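Local coordinates for protein leucine aminopeptidase 1 (Caenorhabditis elegans, PDB 2HC9) that releases N-terminal amino acids, preferably leucine, from peptides as a two-zinc M17 aminopeptidase, and probably serves as a digestive enzyme, at residues L184-L189 / G253-T258; G224-T229 / N308-A313; R171-L176 / G278-L283. The protein carries 1 engineered substitution. All blocks are in the same frame, centred on the assembly; numbering follows the deposited sequence.

In the fold
Following the chain from its N terminus, the first segment reached is 171-176, on helix 157-178, and it waits about a hundred residues for helix 277-290 to close contact 3. Within that span, contact 1 joins the start of helix 186-199 to the corner where strand 246-254 gives way to 256-257. Contact 2 begins inside both loops, at 224-229, but finds its partner at 308-313, beyond both closures, and so crosses contacts 1 and 3. Contact 1 is the middle piece: Thr186 OG1 probably hydrogen-bonds Thr229 OG1 of contact 2, and Leu184 CD2 packs on Leu176 O of contact 3. Contacts 2 and 3 do not touch, their centres being about 24 Å apart.

Contact 1 of 3, residues L184-L189 / G253-T258; sequences LTTDAL and GVVYDT. With ZN (zinc ion), chain B; ZN (zinc ion), chain C.
Leu184 O and Val255 O share a water, which lies 2.9 Å from Leu184 O and 2.7 Å from Val255 O. The side chain of Val255 packs on the same Leu184 O, its CB at 3.4 Å from that oxygen. Val255 does nearly all the touching from its segment. With chi1 at -61°, CG1 stands anti to its own carbonyl carbon, and this branch slides past Leu189, running in the opposite direction, with 3.9 Å between Val255 CG1 and Leu189 CD2. The other branch meets Thr186 at about a right angle, CG2 to CG2 at 3.8 Å; the hydroxyl of Thr186 bonds instead to Pro230 O. Thr185 is the N-cap of helix 186-199: its OG1 accepts from Ala188 N at 3.1 Å, which caps the first turn of the helix. At Val255 the chain turns a corner out of strand 246-254. Two residues on, Asp257 OD2 bridges the two zinc ions, 2.6 Å from the more distant one, together with a water that also bridges the two metals, and with Lys252, Asp275, Asp334 and Glu336. The contact thus rests on van der Waals packing by the two methyls of Val255, with the shared water as its polar link, two residues before the zinc ligand Asp257.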
loop_
_atom_site.group_PDB
_atom_site.type_symbol
_atom_site.label_atom_id
_atom_site.label_comp_id
_atom_site.label_asym_id
_atom_site.label_seq_id
_atom_site.Cartn_x
_atom_site.Cartn_y
_atom_site.Cartn_z
ATOM N N LEU A 184 9.346 18.045 -26.819
ATOM C CA LEU A 184 9.930 16.923 -27.582
ATOM C C LEU A 184 8.895 15.821 -27.752
ATOM O O LEU A 184 8.907 14.783 -27.069
ATOM C CB LEU A 184 11.258 16.418 -26.987
ATOM C CG LEU A 184 12.016 15.474 -27.948
ATOM C CD1 LEU A 184 12.784 16.252 -29.075
ATOM C CD2 LEU A 184 12.989 14.608 -27.158
ATOM N N THR A 185 7.981 16.055 -28.685
ATOM C CA THR A 185 6.983 15.058 -29.067
ATOM C C THR A 185 7.591 14.000 -29.992
ATOM O O THR A 185 8.745 14.137 -30.405
ATOM C CB THR A 185 5.843 15.767 -29.843
ATOM O OG1 THR A 185 6.419 16.403 -30.993
ATOM C CG2 THR A 185 5.143 16.838 -28.944
ATOM N N THR A 186 6.810 12.991 -30.400
ATOM C CA THR A 186 7.338 12.055 -31.409
ATOM C C THR A 186 7.742 12.803 -32.680
ATOM O O THR A 186 8.808 12.532 -33.262
ATOM C CB THR A 186 6.348 10.936 -31.808
ATOM O OG1 THR A 186 5.166 11.515 -32.367
ATOM C CG2 THR A 186 5.969 10.059 -30.586
ATOM N N ASP A 187 6.886 13.733 -33.112
ATOM C CA ASP A 187 7.184 14.560 -34.304
ATOM C C ASP A 187 8.498 15.321 -34.148
ATOM O O ASP A 187 9.315 15.394 -35.084
ATOM C CB ASP A 187 6.057 15.580 -34.519
ATOM C CG ASP A 187 4.752 14.935 -35.034
ATOM O OD1 ASP A 187 4.761 13.762 -35.439
ATOM O OD2 ASP A 187 3.719 15.632 -35.043
ATOM N N ALA A 188 8.688 15.933 -32.981
ATOM C CA ALA A 188 9.895 16.725 -32.751
ATOM C C ALA A 188 11.134 15.828 -32.732
ATOM O O ALA A 188 12.174 16.208 -33.252
ATOM C CB ALA A 188 9.789 17.478 -31.453
ATOM N N LEU A 189 11.028 14.642 -32.130
ATOM C CA LEU A 189 12.182 13.727 -32.137
ATOM C C LEU A 189 12.488 13.153 -33.544
ATOM O O LEU A 189 13.667 13.008 -33.919
ATOM C CB LEU A 189 12.032 12.606 -31.076
ATOM C CG LEU A 189 13.229 11.630 -30.942
ATOM C CD1 LEU A 189 14.557 12.394 -30.693
ATOM C CD2 LEU A 189 12.982 10.609 -29.798
ATOM N N GLY A 253 12.936 5.079 -28.256
ATOM C CA GLY A 253 12.570 6.497 -28.270
ATOM C C GLY A 253 11.168 6.765 -27.754
ATOM O O GLY A 253 10.338 7.369 -28.446
ATOM N N VAL A 254 10.906 6.337 -26.529
ATOM C CA VAL A 254 9.616 6.630 -25.926
ATOM C C VAL A 254 9.662 8.057 -25.372
ATOM O O VAL A 254 10.245 8.318 -24.313
ATOM C CB VAL A 254 9.241 5.593 -24.837
ATOM C CG1 VAL A 254 7.911 6.001 -24.165
ATOM C CG2 VAL A 254 9.088 4.187 -25.507
ATOM N N VAL A 255 9.066 8.989 -26.120
ATOM C CA VAL A 255 9.203 10.404 -25.775
ATOM C C VAL A 255 8.525 10.735 -24.443
ATOM O O VAL A 255 8.937 11.643 -23.740
ATOM C CB VAL A 255 8.694 11.351 -26.896
ATOM C CG1 VAL A 255 9.509 11.134 -28.181
ATOM C CG2 VAL A 255 7.207 11.154 -27.176
ATOM N N TYR A 256 7.485 9.979 -24.107
ATOM C CA TYR A 256 6.945 10.004 -22.752
ATOM C C TYR A 256 6.291 8.687 -22.475
ATOM O O TYR A 256 5.605 8.149 -23.337
ATOM C CB TYR A 256 5.879 11.108 -22.591
ATOM C CG TYR A 256 5.643 11.405 -21.141
ATOM C CD1 TYR A 256 6.471 12.304 -20.455
ATOM C CD2 TYR A 256 4.629 10.752 -20.433
ATOM C CE1 TYR A 256 6.271 12.576 -19.097
ATOM C CE2 TYR A 256 4.407 11.016 -19.098
ATOM C CZ TYR A 256 5.220 11.910 -18.440
ATOM O OH TYR A 256 4.967 12.132 -17.131
ATOM N N ASP A 257 6.479 8.190 -21.259
ATOM C CA ASP A 257 5.851 6.936 -20.849
ATOM C C ASP A 257 4.911 7.186 -19.648
ATOM O O ASP A 257 5.364 7.311 -18.510
ATOM C CB ASP A 257 6.955 5.949 -20.470
ATOM C CG ASP A 257 6.447 4.527 -20.335
ATOM O OD1 ASP A 257 5.233 4.275 -20.602
ATOM O OD2 ASP A 257 7.292 3.672 -19.979
ATOM N N THR A 258 3.602 7.249 -19.900
ATOM C CA THR A 258 2.626 7.288 -18.800
ATOM C C THR A 258 2.436 5.897 -18.170
ATOM O O THR A 258 1.779 5.774 -17.136
ATOM C CB THR A 258 1.228 7.702 -19.282
ATOM O OG1 THR A 258 0.738 6.689 -20.166
ATOM C CG2 THR A 258 1.250 9.074 -20.014
HETATM ZN ZN ZN B . 6.970 1.652 -19.801
HETATM ZN ZN ZN C . 9.383 2.832 -21.241
HETATM O O HOH W 1 10.420 13.613 -24.893
HETATM O O HOH W 2 8.985 1.452 -19.728
#

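Contact 2 of 3, residues G224-T229 / N308-A313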
loop_
_atom_site.group_PDB
_atom_site.type_symbol
_atom_site.label_atom_id
_atom_site.label_comp_id
_atom_site.label_asym_id
_atom_site.label_seq_id
_atom_site.Cartn_x
_atom_site.Cartn_y
_atom_site.Cartn_z
ATOM N N GLY A 224 2.393 3.135 -29.785
ATOM C CA GLY A 224 2.326 4.599 -29.974
ATOM C C GLY A 224 0.991 5.169 -30.447
ATOM O O GLY A 224 0.854 6.398 -30.579
ATOM N N LYS A 225 0.021 4.295 -30.733
ATOM C CA LYS A 225 -1.248 4.710 -31.394
ATOM C C LYS A 225 -2.108 5.630 -30.519
ATOM O O LYS A 225 -2.937 6.371 -31.039
ATOM C CB LYS A 225 -2.093 3.499 -31.826
ATOM C CG LYS A 225 -2.542 2.562 -30.671
ATOM C CD LYS A 225 -3.259 1.295 -31.209
ATOM C CE LYS A 225 -3.358 0.227 -30.113
ATOM N NZ LYS A 225 -4.167 -0.938 -30.562
ATOM N N ALA A 226 -1.919 5.574 -29.198
ATOM C CA ALA A 226 -2.675 6.456 -28.303
ATOM C C ALA A 226 -1.845 7.682 -27.880
ATOM O O ALA A 226 -2.192 8.386 -26.936
ATOM C CB ALA A 226 -3.173 5.673 -27.083
ATOM N N GLY A 227 -0.766 7.965 -28.601
ATOM C CA GLY A 227 -0.015 9.230 -28.341
ATOM C C GLY A 227 -0.717 10.427 -28.982
ATOM O O GLY A 227 -1.531 10.264 -29.916
ATOM N N PRO A 228 -0.411 11.643 -28.495
ATOM C CA PRO A 228 -0.980 12.852 -29.077
ATOM C C PRO A 228 -0.423 13.162 -30.469
ATOM O O PRO A 228 -1.059 13.883 -31.233
ATOM C CB PRO A 228 -0.585 13.943 -28.069
ATOM C CG PRO A 228 0.669 13.469 -27.460
ATOM C CD PRO A 228 0.496 11.946 -27.376
ATOM N N THR A 229 0.756 12.621 -30.787
ATOM C CA THR A 229 1.348 12.722 -32.124
ATOM C C THR A 229 1.774 11.298 -32.490
ATOM O O THR A 229 1.936 10.459 -31.599
ATOM C CB THR A 229 2.571 13.681 -32.139
ATOM O OG1 THR A 229 3.513 13.246 -31.154
ATOM C CG2 THR A 229 2.139 15.163 -31.811
ATOM N N ASN A 308 0.584 6.504 -24.099
ATOM C CA ASN A 308 -0.402 7.319 -23.392
ATOM C C ASN A 308 -1.736 6.580 -23.289
ATOM O O ASN A 308 -1.831 5.395 -23.607
ATOM C CB ASN A 308 -0.550 8.728 -24.039
ATOM C CG ASN A 308 -0.822 9.837 -22.993
ATOM O OD1 ASN A 308 -1.765 9.740 -22.199
ATOM N ND2 ASN A 308 -0.015 10.905 -23.013
ATOM N N VAL A 309 -2.762 7.279 -22.814
ATOM C CA VAL A 309 -3.967 6.638 -22.309
ATOM C C VAL A 309 -5.189 7.140 -23.097
ATOM O O VAL A 309 -5.496 8.342 -23.090
ATOM C CB VAL A 309 -4.147 6.969 -20.795
ATOM C CG1 VAL A 309 -5.472 6.434 -20.285
ATOM C CG2 VAL A 309 -2.965 6.379 -19.997
ATOM N N SER A 310 -5.870 6.223 -23.779
ATOM C CA SER A 310 -7.164 6.537 -24.403
ATOM C C SER A 310 -7.904 5.236 -24.674
ATOM O O SER A 310 -7.323 4.155 -24.506
ATOM C CB SER A 310 -6.964 7.316 -25.714
ATOM O OG SER A 310 -6.657 6.432 -26.789
ATOM N N PRO A 311 -9.171 5.330 -25.115
ATOM C CA PRO A 311 -9.910 4.103 -25.436
ATOM C C PRO A 311 -9.311 3.253 -26.565
ATOM O O PRO A 311 -9.666 2.087 -26.682
ATOM C CB PRO A 311 -11.290 4.627 -25.863
ATOM C CG PRO A 311 -11.405 5.977 -25.148
ATOM C CD PRO A 311 -10.016 6.538 -25.275
ATOM N N ILE A 312 -8.421 3.823 -27.379
ATOM C CA ILE A 312 -7.755 3.030 -28.399
ATOM C C ILE A 312 -6.393 2.491 -27.986
ATOM O O ILE A 312 -5.766 1.766 -28.760
ATOM C CB ILE A 312 -7.705 3.739 -29.774
ATOM C CG1 ILE A 312 -6.801 4.986 -29.729
ATOM C CG2 ILE A 312 -9.140 3.998 -30.286
ATOM C CD1 ILE A 312 -6.298 5.414 -31.119
ATOM N N ALA A 313 -5.952 2.796 -26.764
ATOM C CA ALA A 313 -4.611 2.341 -26.313
ATOM C C ALA A 313 -4.574 0.812 -26.125
ATOM O O ALA A 313 -5.625 0.175 -25.923
ATOM C CB ALA A 313 -4.188 3.045 -25.001
HETATM O O HOH W 3 -6.666 0.435 -30.826
HETATM O O HOH W 4 0.186 5.406 -26.901
#
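Asn308 begins the second segment by laying its CB 3.3 Å from Ala226 O, a carbonyl oxygen buried here with no polar partner in the model. Its amide group looks elsewhere: OD1 accepts from Val309 N at 2.7 Å, in the carbonyl plane and on a lone pair, with a C=O...N angle of 102°, while ND2 bonds Glu306. A water accepts a hydrogen bond from Asn308 N at 3.0 Å, and a weak one from Ala226 N. Val309 turns its side chain from the first segment and packs on Val309 of a third subunit and Leu261 of a second. Ser310 comes back to the contact, its OG lying 3.6 Å from Ala226 CB while it accepts from Ile312 N to form an ST turn. This sits within a type I beta turn from Ser310 to Ala313, facing another type I turn, Gly224 to Gly227. Ile312 sends CD1 up to Lys225 O. In return the extended chain of Lys225 passes over Ile312 O, with CE at 3.2 Å from that oxygen. A water ties the two further, donating to Ile312 O at 2.6 Å and accepting from Lys225 NZ, which also bonds His222. Ala313 closes the walk with its CB 3.5 Å from Ala226 CB. The two loops are therefore joined by aliphatic carbons lying on methyls and carbonyl oxygens, and by waters, with no direct polar bond between them, and the buried Ala226 O probably carries some desolvation cost at this subunit interface.

Contact 3 of 3, residues R171-L176 / G278-L283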
loop_
_atom_site.group_PDB
_atom_site.type_symbol
_atom_site.label_atom_id
_atom_site.label_comp_id
_atom_site.label_asym_id
_atom_site.label_seq_id
_atom_site.Cartn_x
_atom_site.Cartn_y
_atom_site.Cartn_z
ATOM N N ARG A 171 26.330 16.387 -25.056
ATOM C CA ARG A 171 25.390 17.463 -24.663
ATOM C C ARG A 171 24.069 17.429 -25.424
ATOM O O ARG A 171 23.027 17.776 -24.866
ATOM C CB ARG A 171 26.057 18.833 -24.792
ATOM C CG ARG A 171 27.219 18.992 -23.821
ATOM C CD ARG A 171 27.937 20.335 -24.062
ATOM N NE ARG A 171 27.142 21.487 -23.626
ATOM C CZ ARG A 171 27.001 22.626 -24.311
ATOM N NH1 ARG A 171 27.549 22.793 -25.533
ATOM N NH2 ARG A 171 26.282 23.605 -23.782
ATOM N N GLU A 172 24.109 17.016 -26.688
ATOM C CA GLU A 172 22.880 16.837 -27.471
ATOM C C GLU A 172 21.994 15.709 -26.932
ATOM O O GLU A 172 20.777 15.867 -26.812
ATOM C CB GLU A 172 23.214 16.552 -28.951
ATOM C CG GLU A 172 23.666 17.835 -29.730
ATOM C CD GLU A 172 22.506 18.789 -29.912
ATOM O OE1 GLU A 172 21.735 18.582 -30.876
ATOM O OE2 GLU A 172 22.311 19.677 -29.044
ATOM N N THR A 173 22.608 14.571 -26.627
ATOM C CA THR A 173 21.864 13.449 -26.014
ATOM C C THR A 173 21.150 13.948 -24.753
ATOM O O THR A 173 19.952 13.720 -24.577
ATOM C CB THR A 173 22.839 12.305 -25.601
ATOM O OG1 THR A 173 23.529 11.830 -26.756
ATOM C CG2 THR A 173 22.063 11.121 -25.000
ATOM N N ALA A 174 21.900 14.616 -23.870
ATOM C CA ALA A 174 21.338 15.147 -22.624
ATOM C C ALA A 174 20.244 16.199 -22.866
ATOM O O ALA A 174 19.223 16.199 -22.174
ATOM C CB ALA A 174 22.450 15.725 -21.741
ATOM N N ARG A 175 20.456 17.095 -23.833
ATOM C CA ARG A 175 19.424 18.089 -24.175
ATOM C C ARG A 175 18.100 17.428 -24.572
ATOM O O ARG A 175 17.004 17.850 -24.126
ATOM C CB ARG A 175 19.906 18.986 -25.343
ATOM C CG ARG A 175 18.801 19.951 -25.854
ATOM C CD ARG A 175 19.279 20.812 -27.032
ATOM N NE ARG A 175 19.585 20.046 -28.242
ATOM C CZ ARG A 175 18.680 19.555 -29.105
ATOM N NH1 ARG A 175 17.371 19.715 -28.914
ATOM N NH2 ARG A 175 19.088 18.909 -30.181
ATOM N N LEU A 176 18.196 16.413 -25.436
ATOM C CA LEU A 176 17.011 15.702 -25.913
ATOM C C LEU A 176 16.301 15.058 -24.712
ATOM O O LEU A 176 15.089 15.122 -24.591
ATOM C CB LEU A 176 17.399 14.642 -26.973
ATOM C CG LEU A 176 17.949 15.253 -28.297
ATOM C CD1 LEU A 176 18.509 14.112 -29.178
ATOM C CD2 LEU A 176 16.828 15.980 -29.034
ATOM N N GLY A 278 17.638 6.123 -24.773
ATOM C CA GLY A 278 18.287 5.171 -25.686
ATOM C C GLY A 278 18.360 5.679 -27.125
ATOM O O GLY A 278 19.404 5.587 -27.779
ATOM N N ALA A 279 17.236 6.170 -27.642
ATOM C CA ALA A 279 17.189 6.705 -29.011
ATOM C C ALA A 279 18.103 7.904 -29.125
ATOM O O ALA A 279 18.825 8.040 -30.122
ATOM C CB ALA A 279 15.770 7.127 -29.377
ATOM N N ALA A 280 18.068 8.792 -28.127
ATOM C CA ALA A 280 18.951 9.980 -28.167
ATOM C C ALA A 280 20.413 9.552 -28.205
ATOM O O ALA A 280 21.222 10.100 -28.970
ATOM C CB ALA A 280 18.692 10.884 -26.933
ATOM N N GLY A 281 20.776 8.600 -27.353
ATOM C CA GLY A 281 22.190 8.180 -27.269
ATOM C C GLY A 281 22.662 7.475 -28.538
ATOM O O GLY A 281 23.793 7.703 -28.993
ATOM N N MET A 282 21.803 6.651 -29.139
ATOM C CA MET A 282 22.161 5.966 -30.403
ATOM C C MET A 282 22.303 6.973 -31.555
ATOM O O MET A 282 23.260 6.906 -32.342
ATOM C CB MET A 282 21.129 4.882 -30.781
ATOM C CG MET A 282 21.151 3.634 -29.841
ATOM S SD MET A 282 22.832 3.039 -29.520
ATOM C CE MET A 282 22.653 1.252 -29.676
ATOM N N LEU A 283 21.353 7.901 -31.644
ATOM C CA LEU A 283 21.401 8.974 -32.654
ATOM C C LEU A 283 22.698 9.772 -32.565
ATOM O O LEU A 283 23.358 10.049 -33.591
ATOM C CB LEU A 283 20.213 9.927 -32.437
ATOM C CG LEU A 283 20.180 11.163 -33.349
ATOM C CD1 LEU A 283 20.086 10.690 -34.805
ATOM C CD2 LEU A 283 19.070 12.144 -32.962
#
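Thr173 and Leu176 pack on Ala280, Gly281 and Leu283 in an antiparallel helix-helix contact between helix 157-178, which in the M17 fold links the N-terminal domain to the catalytic domain, and helix 277-290 of the catalytic domain. The short segments run at 158° to each other, with their axes 8.6 Å apart at closest approach. Ala280 and Gly281 are small enough for Thr173 to come close, its CA 5.0 Å from Ala280 CA. Thr173 has OG1 anti to its carbonyl carbon and CG2 anti to its backbone N, which lays that methyl against the backbone of Gly281, 3.7 Å from its N, and against Ala280 CB. Its OG1 hydrogen-bonds back to Ser169 O, one turn earlier, so the hydroxyl is satisfied within its own helix. An alanine in place of Thr173 would probably open a gap over Gly281, where the methyl had lain, and leave Ser169 O without that hydroxyl. Leu176 adds the other half of the packing, its CD1 lying 3.9 Å from Ala280 CB and more loosely beside Leu283 CD2. Taking no part in the packing between the two segments, Arg175 grips Glu172 side-on: NE and NH2 each take one carboxylate oxygen on its syn side, 34° out of the carboxylate plane, while the oxygens lie nearly in the guanidinium plane. Glu172 OE2 also pairs with Lys133, and Arg175 NH1 with Glu192 of helix 186-199. The bond from Arg175 NH2 to Glu172 OE1 is 2.8 Å long and nearly straight, at 172°.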